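Local coordinates for ganglioside-induced differentiation-associated protein 2 (Homo sapiens, PDB 4UML), which is of unsettled function but carries this macro domain, a fold that in related proteins commonly binds ADP-ribose or its derivatives, alongside a predicted CRAL-TRIO/SEC14-type lipid-binding domain, at residues A65-E78 against N120-P132. Residues are numbered along the deposited sequence; the frame is centred on the assembly and turned at random.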
ATOM      1  N   ALA A  65      -9.199  -3.467   3.687  1.00 22.45           N
ATOM      2  CA  ALA A  65      -9.511  -4.790   4.155  1.00 25.82           C
ATOM      3  C   ALA A  65     -10.561  -5.529   3.324  1.00 25.71           C
ATOM      4  O   ALA A  65     -10.658  -6.747   3.410  1.00 26.74           O
ATOM      5  CB  ALA A  65      -9.922  -4.754   5.620  1.00 26.11           C
ATOM      6  N   LEU A  66     -11.301  -4.798   2.502  1.00 27.18           N
ATOM      7  CA  LEU A  66     -12.351  -5.398   1.679  1.00 27.50           C
ATOM      8  C   LEU A  66     -11.835  -5.928   0.364  1.00 27.97           C
ATOM      9  O   LEU A  66     -12.563  -6.611  -0.342  1.00 28.87           O
ATOM     10  CB  LEU A  66     -13.413  -4.360   1.385  1.00 28.65           C
ATOM     11  CG  LEU A  66     -14.139  -3.841   2.645  1.00 30.26           C
ATOM     12  CD1 LEU A  66     -15.088  -2.718   2.275  1.00 32.72           C
ATOM     13  CD2 LEU A  66     -14.872  -4.981   3.298  1.00 29.81           C
ATOM     14  N   LEU A  67     -10.597  -5.618   0.020  1.00 24.76           N
ATOM     15  CA  LEU A  67     -10.131  -5.897  -1.329  1.00 25.25           C
ATOM     16  C   LEU A  67      -9.688  -7.339  -1.511  1.00 24.68           C
ATOM     17  O   LEU A  67      -9.036  -7.901  -0.649  1.00 24.26           O
ATOM     18  CB  LEU A  67      -8.988  -4.943  -1.695  1.00 26.10           C
ATOM     19  CG  LEU A  67      -9.330  -3.466  -1.867  1.00 27.58           C
ATOM     20  CD1 LEU A  67      -8.034  -2.666  -1.956  1.00 27.72           C
ATOM     21  CD2 LEU A  67     -10.205  -3.247  -3.093  1.00 27.99           C
ATOM     22  N   ASN A  68     -10.031  -7.941  -2.649  1.00 23.52           N
ATOM     23  CA  ASN A  68      -9.549  -9.282  -2.984  1.00 24.84           C
ATOM     24  C   ASN A  68      -8.222  -9.275  -3.768  1.00 25.69           C
ATOM     25  O   ASN A  68      -7.975 -10.157  -4.561  1.00 27.67           O
ATOM     26  CB  ASN A  68     -10.631 -10.067  -3.747  1.00 25.88           C
ATOM     27  CG  ASN A  68     -10.867  -9.515  -5.135  1.00 29.10           C
ATOM     28  OD1 ASN A  68     -10.541  -8.354  -5.407  1.00 26.05           O
ATOM     29  ND2 ASN A  68     -11.407 -10.343  -6.035  1.00 28.77           N
ATOM     30  N   CYS A  69      -7.354  -8.302  -3.528  1.00 24.41           N
ATOM     31  CA  CYS A  69      -5.998  -8.355  -4.037  1.00 26.30           C
ATOM     32  C   CYS A  69      -5.275  -9.573  -3.466  1.00 26.87           C
ATOM     33  O   CYS A  69      -5.665 -10.098  -2.406  1.00 27.33           O
ATOM     34  CB  CYS A  69      -5.260  -7.065  -3.660  1.00 27.48           C
ATOM     35  SG  CYS A  69      -5.959  -5.569  -4.407  1.00 30.83           S
ATOM     36  N   THR A  70      -4.189  -9.992  -4.116  1.00 26.87           N
ATOM     37  CA  THR A  70      -3.393 -11.127  -3.642  1.00 25.63           C
ATOM     38  C   THR A  70      -2.936 -10.857  -2.203  1.00 26.69           C
ATOM     39  O   THR A  70      -3.023 -11.753  -1.335  1.00 25.42           O
ATOM     40  CB  THR A  70      -2.170 -11.401  -4.545  1.00 27.51           C
ATOM     41  OG1 THR A  70      -2.603 -11.381  -5.918  1.00 26.67           O
ATOM     42  CG2 THR A  70      -1.518 -12.775  -4.195  1.00 28.02           C
ATOM     43  N   ALA A  71      -2.443  -9.636  -1.973  1.00 22.73           N
ATOM     44  CA  ALA A  71      -2.090  -9.136  -0.661  1.00 22.19           C
ATOM     45  C   ALA A  71      -2.651  -7.734  -0.429  1.00 20.28           C
ATOM     46  O   ALA A  71      -2.713  -6.894  -1.344  1.00 22.19           O
ATOM     47  CB  ALA A  71      -0.579  -9.107  -0.488  1.00 22.84           C
ATOM     48  N   ILE A  72      -3.077  -7.497   0.795  1.00 21.39           N
ATOM     49  CA  ILE A  72      -3.337  -6.156   1.279  1.00 22.52           C
ATOM     50  C   ILE A  72      -2.284  -5.824   2.327  1.00 20.51           C
ATOM     51  O   ILE A  72      -1.652  -6.717   2.925  1.00 21.71           O
ATOM     52  CB  ILE A  72      -4.775  -5.940   1.795  1.00 23.87           C
ATOM     53  CG1 ILE A  72      -5.079  -6.839   3.002  1.00 26.15           C
ATOM     54  CG2 ILE A  72      -5.788  -6.139   0.694  1.00 26.52           C
ATOM     55  CD1 ILE A  72      -5.944  -6.131   3.983  1.00 29.64           C
ATOM     56  N   VAL A  73      -2.080  -4.531   2.508  1.00 19.92           N
ATOM     57  CA  VAL A  73      -1.038  -4.012   3.357  1.00 19.60           C
ATOM     58  C   VAL A  73      -1.607  -3.412   4.660  1.00 21.19           C
ATOM     59  O   VAL A  73      -2.522  -2.613   4.642  1.00 21.81           O
ATOM     60  CB  VAL A  73      -0.241  -2.941   2.621  1.00 19.78           C
ATOM     61  CG1 VAL A  73       0.838  -2.361   3.532  1.00 20.95           C
ATOM     62  CG2 VAL A  73       0.375  -3.482   1.333  1.00 20.26           C
ATOM     63  N   ASN A  74      -1.058  -3.871   5.771  1.00 21.62           N
ATOM     64  CA  ASN A  74      -1.353  -3.393   7.094  1.00 23.99           C
ATOM     65  C   ASN A  74      -0.176  -2.523   7.511  1.00 26.22           C
ATOM     66  O   ASN A  74       0.975  -2.792   7.149  1.00 26.16           O
ATOM     67  CB  ASN A  74      -1.526  -4.556   8.061  1.00 24.05           C
ATOM     68  CG  ASN A  74      -1.834  -4.079   9.494  1.00 25.95           C
ATOM     69  OD1 ASN A  74      -2.546  -3.122   9.676  1.00 26.78           O
ATOM     70  ND2 ASN A  74      -1.236  -4.715  10.481  1.00 27.50           N
ATOM     71  N   THR A  75      -0.489  -1.409   8.150  1.00 25.33           N
ATOM     72  CA  THR A  75       0.519  -0.503   8.679  1.00 25.79           C
ATOM     73  C   THR A  75       0.422  -0.512  10.199  1.00 29.20           C
ATOM     74  O   THR A  75      -0.696  -0.462  10.751  1.00 28.57           O
ATOM     75  CB  THR A  75       0.435   0.895   8.055  1.00 26.08           C
ATOM     76  OG1 THR A  75       1.620   1.621   8.371  1.00 26.22           O
ATOM     77  CG2 THR A  75      -0.807   1.689   8.494  1.00 29.30           C
ATOM     78  N   SER A  76       1.576  -0.598  10.870  1.00 29.50           N
ATOM     79  CA  SER A  76       1.576  -0.931  12.302  1.00 31.85           C
ATOM     80  C   SER A  76       2.739  -0.304  13.075  1.00 32.97           C
ATOM     81  O   SER A  76       3.367   0.646  12.602  1.00 32.23           O
ATOM     82  CB  SER A  76       1.558  -2.442  12.440  1.00 31.95           C
ATOM     83  OG  SER A  76       1.101  -2.867  13.705  1.00 36.18           O
ATOM     84  N   ASN A  77       3.003  -0.827  14.272  1.00 34.85           N
ATOM     85  CA  ASN A  77       4.174  -0.423  15.039  1.00 34.33           C
ATOM     86  C   ASN A  77       5.116  -1.589  15.111  1.00 37.99           C
ATOM     87  O   ASN A  77       4.818  -2.680  14.586  1.00 34.09           O
ATOM     88  CB  ASN A  77       3.789   0.103  16.438  1.00 35.84           C
ATOM     89  CG  ASN A  77       3.063  -0.922  17.292  1.00 36.78           C
ATOM     90  OD1 ASN A  77       2.934  -2.111  16.961  1.00 37.48           O
ATOM     91  ND2 ASN A  77       2.552  -0.447  18.397  1.00 41.36           N
ATOM     92  N   GLU A  78       6.236  -1.402  15.806  1.00 37.36           N
ATOM     93  CA  GLU A  78       7.309  -2.379  15.746  1.00 41.04           C
ATOM     94  C   GLU A  78       6.894  -3.681  16.430  1.00 37.71           C
ATOM     95  O   GLU A  78       7.404  -4.746  16.110  1.00 39.84           O
ATOM     96  CB  GLU A  78       8.605  -1.809  16.348  1.00 43.47           C
ATOM     97  CG  GLU A  78       9.135  -0.552  15.643  1.00 47.36           C
ATOM     98  CD  GLU A  78       8.321   0.748  15.896  1.00 51.51           C
ATOM     99  OE1 GLU A  78       7.276   0.729  16.615  1.00 44.04           O
ATOM    100  OE2 GLU A  78       8.721   1.811  15.342  1.00 53.29           O
ATOM    101  N   ASN A 120      -9.699 -14.784   7.375  1.00 26.91           N
ATOM    102  CA  ASN A 120     -11.018 -14.539   6.773  1.00 28.21           C
ATOM    103  C   ASN A 120     -11.081 -13.383   5.767  1.00 27.38           C
ATOM    104  O   ASN A 120     -12.156 -13.047   5.247  1.00 26.72           O
ATOM    105  CB  ASN A 120     -12.106 -14.412   7.840  1.00 28.20           C
ATOM    106  CG  ASN A 120     -13.528 -14.356   7.266  1.00 29.62           C
ATOM    107  OD1 ASN A 120     -13.948 -15.210   6.516  1.00 27.80           O
ATOM    108  ND2 ASN A 120     -14.255 -13.351   7.642  1.00 30.35           N
ATOM    109  N   LEU A 121      -9.956 -12.743   5.481  1.00 22.93           N
ATOM    110  CA  LEU A 121     -10.003 -11.651   4.532  1.00 22.57           C
ATOM    111  C   LEU A 121     -10.211 -12.200   3.127  1.00 22.20           C
ATOM    112  O   LEU A 121      -9.807 -13.349   2.816  1.00 24.82           O
ATOM    113  CB  LEU A 121      -8.685 -10.873   4.535  1.00 22.49           C
ATOM    114  CG  LEU A 121      -8.286 -10.059   5.746  1.00 23.93           C
ATOM    115  CD1 LEU A 121      -6.894  -9.473   5.497  1.00 24.92           C
ATOM    116  CD2 LEU A 121      -9.315  -8.975   6.038  1.00 24.10           C
ATOM    117  N   ALA A 122     -10.805 -11.382   2.271  1.00 23.14           N
ATOM    118  CA  ALA A 122     -10.859 -11.735   0.841  1.00 23.69           C
ATOM    119  C   ALA A 122      -9.465 -11.915   0.213  1.00 25.11           C
ATOM    120  O   ALA A 122      -9.294 -12.694  -0.733  1.00 24.33           O
ATOM    121  CB  ALA A 122     -11.661 -10.716   0.083  1.00 22.60           C
ATOM    122  N   ALA A 123      -8.470 -11.209   0.732  1.00 24.24           N
ATOM    123  CA  ALA A 123      -7.101 -11.288   0.192  1.00 26.52           C
ATOM    124  C   ALA A 123      -6.408 -12.546   0.721  1.00 28.02           C
ATOM    125  O   ALA A 123      -6.632 -12.932   1.858  1.00 28.72           O
ATOM    126  CB  ALA A 123      -6.305 -10.070   0.604  1.00 27.24           C
ATOM    127  N   ARG A 124      -5.554 -13.150  -0.096  1.00 27.40           N
ATOM    128  CA  ARG A 124      -4.750 -14.321   0.276  1.00 30.88           C
ATOM    129  C   ARG A 124      -3.714 -14.019   1.366  1.00 28.75           C
ATOM    130  O   ARG A 124      -3.464 -14.870   2.227  1.00 26.69           O
ATOM    131  CB  ARG A 124      -4.047 -14.910  -0.970  1.00 34.90           C
ATOM    132  CG  ARG A 124      -3.188 -16.153  -0.740  1.00 42.45           C
ATOM    133  CD  ARG A 124      -2.405 -16.557  -2.007  1.00 49.39           C
ATOM    134  NE  ARG A 124      -3.273 -17.033  -3.095  1.00 54.74           N
ATOM    135  CZ  ARG A 124      -3.009 -16.948  -4.410  1.00 62.71           C
ATOM    136  NH1 ARG A 124      -1.876 -16.395  -4.874  1.00 64.68           N
ATOM    137  NH2 ARG A 124      -3.897 -17.430  -5.287  1.00 61.14           N
ATOM    138  N   PHE A 125      -3.077 -12.843   1.297  1.00 24.27           N
ATOM    139  CA  PHE A 125      -2.034 -12.468   2.248  1.00 24.47           C
ATOM    140  C   PHE A 125      -2.250 -11.091   2.811  1.00 22.47           C
ATOM    141  O   PHE A 125      -2.909 -10.258   2.221  1.00 21.16           O
ATOM    142  CB  PHE A 125      -0.644 -12.436   1.585  1.00 26.16           C
ATOM    143  CG  PHE A 125      -0.201 -13.752   0.958  1.00 31.10           C
ATOM    144  CD1 PHE A 125       0.130 -14.850   1.749  1.00 34.92           C
ATOM    145  CD2 PHE A 125      -0.026 -13.854  -0.412  1.00 36.18           C
ATOM    146  CE1 PHE A 125       0.547 -16.054   1.170  1.00 38.77           C
ATOM    147  CE2 PHE A 125       0.437 -15.031  -1.003  1.00 39.64           C
ATOM    148  CZ  PHE A 125       0.721 -16.133  -0.207  1.00 40.50           C
ATOM    149  N   ILE A 126      -1.644 -10.850   3.968  1.00 22.98           N
ATOM    150  CA  ILE A 126      -1.469  -9.501   4.473  1.00 21.95           C
ATOM    151  C   ILE A 126       0.031  -9.288   4.458  1.00 23.62           C
ATOM    152  O   ILE A 126       0.782 -10.179   4.894  1.00 23.24           O
ATOM    153  CB  ILE A 126      -1.973  -9.339   5.917  1.00 23.44           C
ATOM    154  CG1 ILE A 126      -3.453  -9.657   6.019  1.00 25.31           C
ATOM    155  CG2 ILE A 126      -1.787  -7.905   6.418  1.00 23.86           C
ATOM    156  CD1 ILE A 126      -3.905  -9.994   7.413  1.00 26.51           C
ATOM    157  N   ILE A 127       0.459  -8.120   3.966  1.00 21.99           N
ATOM    158  CA  ILE A 127       1.829  -7.676   4.165  1.00 22.16           C
ATOM    159  C   ILE A 127       1.816  -6.601   5.260  1.00 22.80           C
ATOM    160  O   ILE A 127       1.187  -5.552   5.110  1.00 24.18           O
ATOM    161  CB  ILE A 127       2.449  -7.138   2.855  1.00 22.62           C
ATOM    162  CG1 ILE A 127       2.495  -8.261   1.830  1.00 22.67           C
ATOM    163  CG2 ILE A 127       3.857  -6.573   3.130  1.00 22.86           C
ATOM    164  CD1 ILE A 127       2.775  -7.789   0.428  1.00 23.55           C
ATOM    165  N   HIS A 128       2.494  -6.880   6.373  1.00 21.59           N
ATOM    166  CA  HIS A 128       2.552  -5.969   7.481  1.00 22.88           C
ATOM    167  C   HIS A 128       3.819  -5.140   7.358  1.00 23.83           C
ATOM    168  O   HIS A 128       4.916  -5.683   7.101  1.00 25.34           O
ATOM    169  CB  HIS A 128       2.572  -6.757   8.792  1.00 25.04           C
ATOM    170  CG  HIS A 128       1.450  -7.739   8.926  1.00 24.99           C
ATOM    171  ND1 HIS A 128       0.256  -7.422   9.538  1.00 26.43           N
ATOM    172  CD2 HIS A 128       1.322  -9.014   8.490  1.00 26.28           C
ATOM    173  CE1 HIS A 128      -0.554  -8.466   9.498  1.00 25.55           C
ATOM    174  NE2 HIS A 128       0.074  -9.454   8.880  1.00 26.62           N
ATOM    175  N   THR A 129       3.685  -3.840   7.554  1.00 22.32           N
ATOM    176  CA  THR A 129       4.851  -2.964   7.537  1.00 24.42           C
ATOM    177  C   THR A 129       4.751  -1.873   8.604  1.00 25.10           C
ATOM    178  O   THR A 129       3.683  -1.695   9.192  1.00 27.30           O
ATOM    179  CB  THR A 129       5.013  -2.359   6.130  1.00 24.17           C
ATOM    180  OG1 THR A 129       6.322  -1.821   5.999  1.00 24.98           O
ATOM    181  CG2 THR A 129       3.949  -1.302   5.840  1.00 23.26           C
ATOM    182  N   VAL A 130       5.837  -1.136   8.830  1.00 25.37           N
ATOM    183  CA  VAL A 130       5.910  -0.115   9.913  1.00 25.38           C
ATOM    184  C   VAL A 130       6.569   1.158   9.383  1.00 24.66           C
ATOM    185  O   VAL A 130       7.749   1.183   9.057  1.00 25.68           O
ATOM    186  CB  VAL A 130       6.740  -0.644  11.112  1.00 26.62           C
ATOM    187  CG1 VAL A 130       6.939   0.413  12.216  1.00 25.30           C
ATOM    188  CG2 VAL A 130       6.139  -1.934  11.659  1.00 26.78           C
ATOM    189  N   GLY A 131       5.782   2.199   9.269  1.00 23.90           N
ATOM    190  CA  GLY A 131       6.266   3.480   8.840  1.00 25.96           C
ATOM    191  C   GLY A 131       6.959   4.206   9.997  1.00 27.00           C
ATOM    192  O   GLY A 131       6.800   3.848  11.167  1.00 26.93           O
ATOM    193  N   PRO A 132       7.730   5.230   9.661  1.00 25.17           N
ATOM    194  CA  PRO A 132       8.508   5.911  10.702  1.00 26.05           C
ATOM    195  C   PRO A 132       7.600   6.851  11.528  1.00 26.01           C
ATOM    196  O   PRO A 132       6.601   7.389  11.013  1.00 25.69           O
ATOM    197  CB  PRO A 132       9.503   6.711   9.883  1.00 26.31           C
ATOM    198  CG  PRO A 132       8.743   7.074   8.663  1.00 27.06           C
ATOM    199  CD  PRO A 132       7.884   5.867   8.351  1.00 26.88           C
TER
HETATM  200  O   HOH W   1      -8.919  -8.489   1.993  1.00 22.23           O
HETATM  201  O   HOH W   2     -12.245  -9.042   3.228  1.00 28.78           O
HETATM  202  O   HOH W   3      -7.332 -12.948  -3.167  1.00 38.82           O
HETATM  203  O   HOH W   4       3.025   2.196  10.592  1.00 26.65           O
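N74 and H128 stand on one face of the macro domain's mixed sheet, in register on the adjacent parallel strands 71-75 and 125-129, and they illustrate how a side-chain bond can be laid over a backbone ladder. In the ladder, T70 O takes F125 N, I72 is gripped through both N and O, N74 likewise, and S76 N reaches T129 O. CA-H...O contacts share these carbonyls: I127 O, which takes N74 N, also meets V73 CA at 3.2 Å.

The side-chain bond runs from N74 ND2 to H128 ND1 (3.2 Å), nearly straight at 166°. With CG anti to the backbone N (chi1 180°), the N74 amide meets the imidazole at its edge, the two planes 87° apart. I126 CG2 lies over one ring face, 3.3 Å above its plane and offset toward the rim. S87 holds N74 OD1 and T116 holds H128 NE2, fixing both polar groups at two ends.

Apolar contacts form on both faces of the sheet. I72 CD1 meets L121 CD1 at 3.8 Å on the side of helix 85-94, while A71 CB touches I127 CD1 at 3.7 Å on the other, toward helix 139-159.

Waters join the segments flanking the strands. One donates to A65 O and L67 O and accepts from A123 N; another donates to T75 OG1 and S76 O and accepts from G131 N. T75 OG1 also bonds I170 O.

Accepting at ND1, H128 probably carries its proton on NE2, consistent with a neutral imidazole in a buried pair whose polar atoms are bonded.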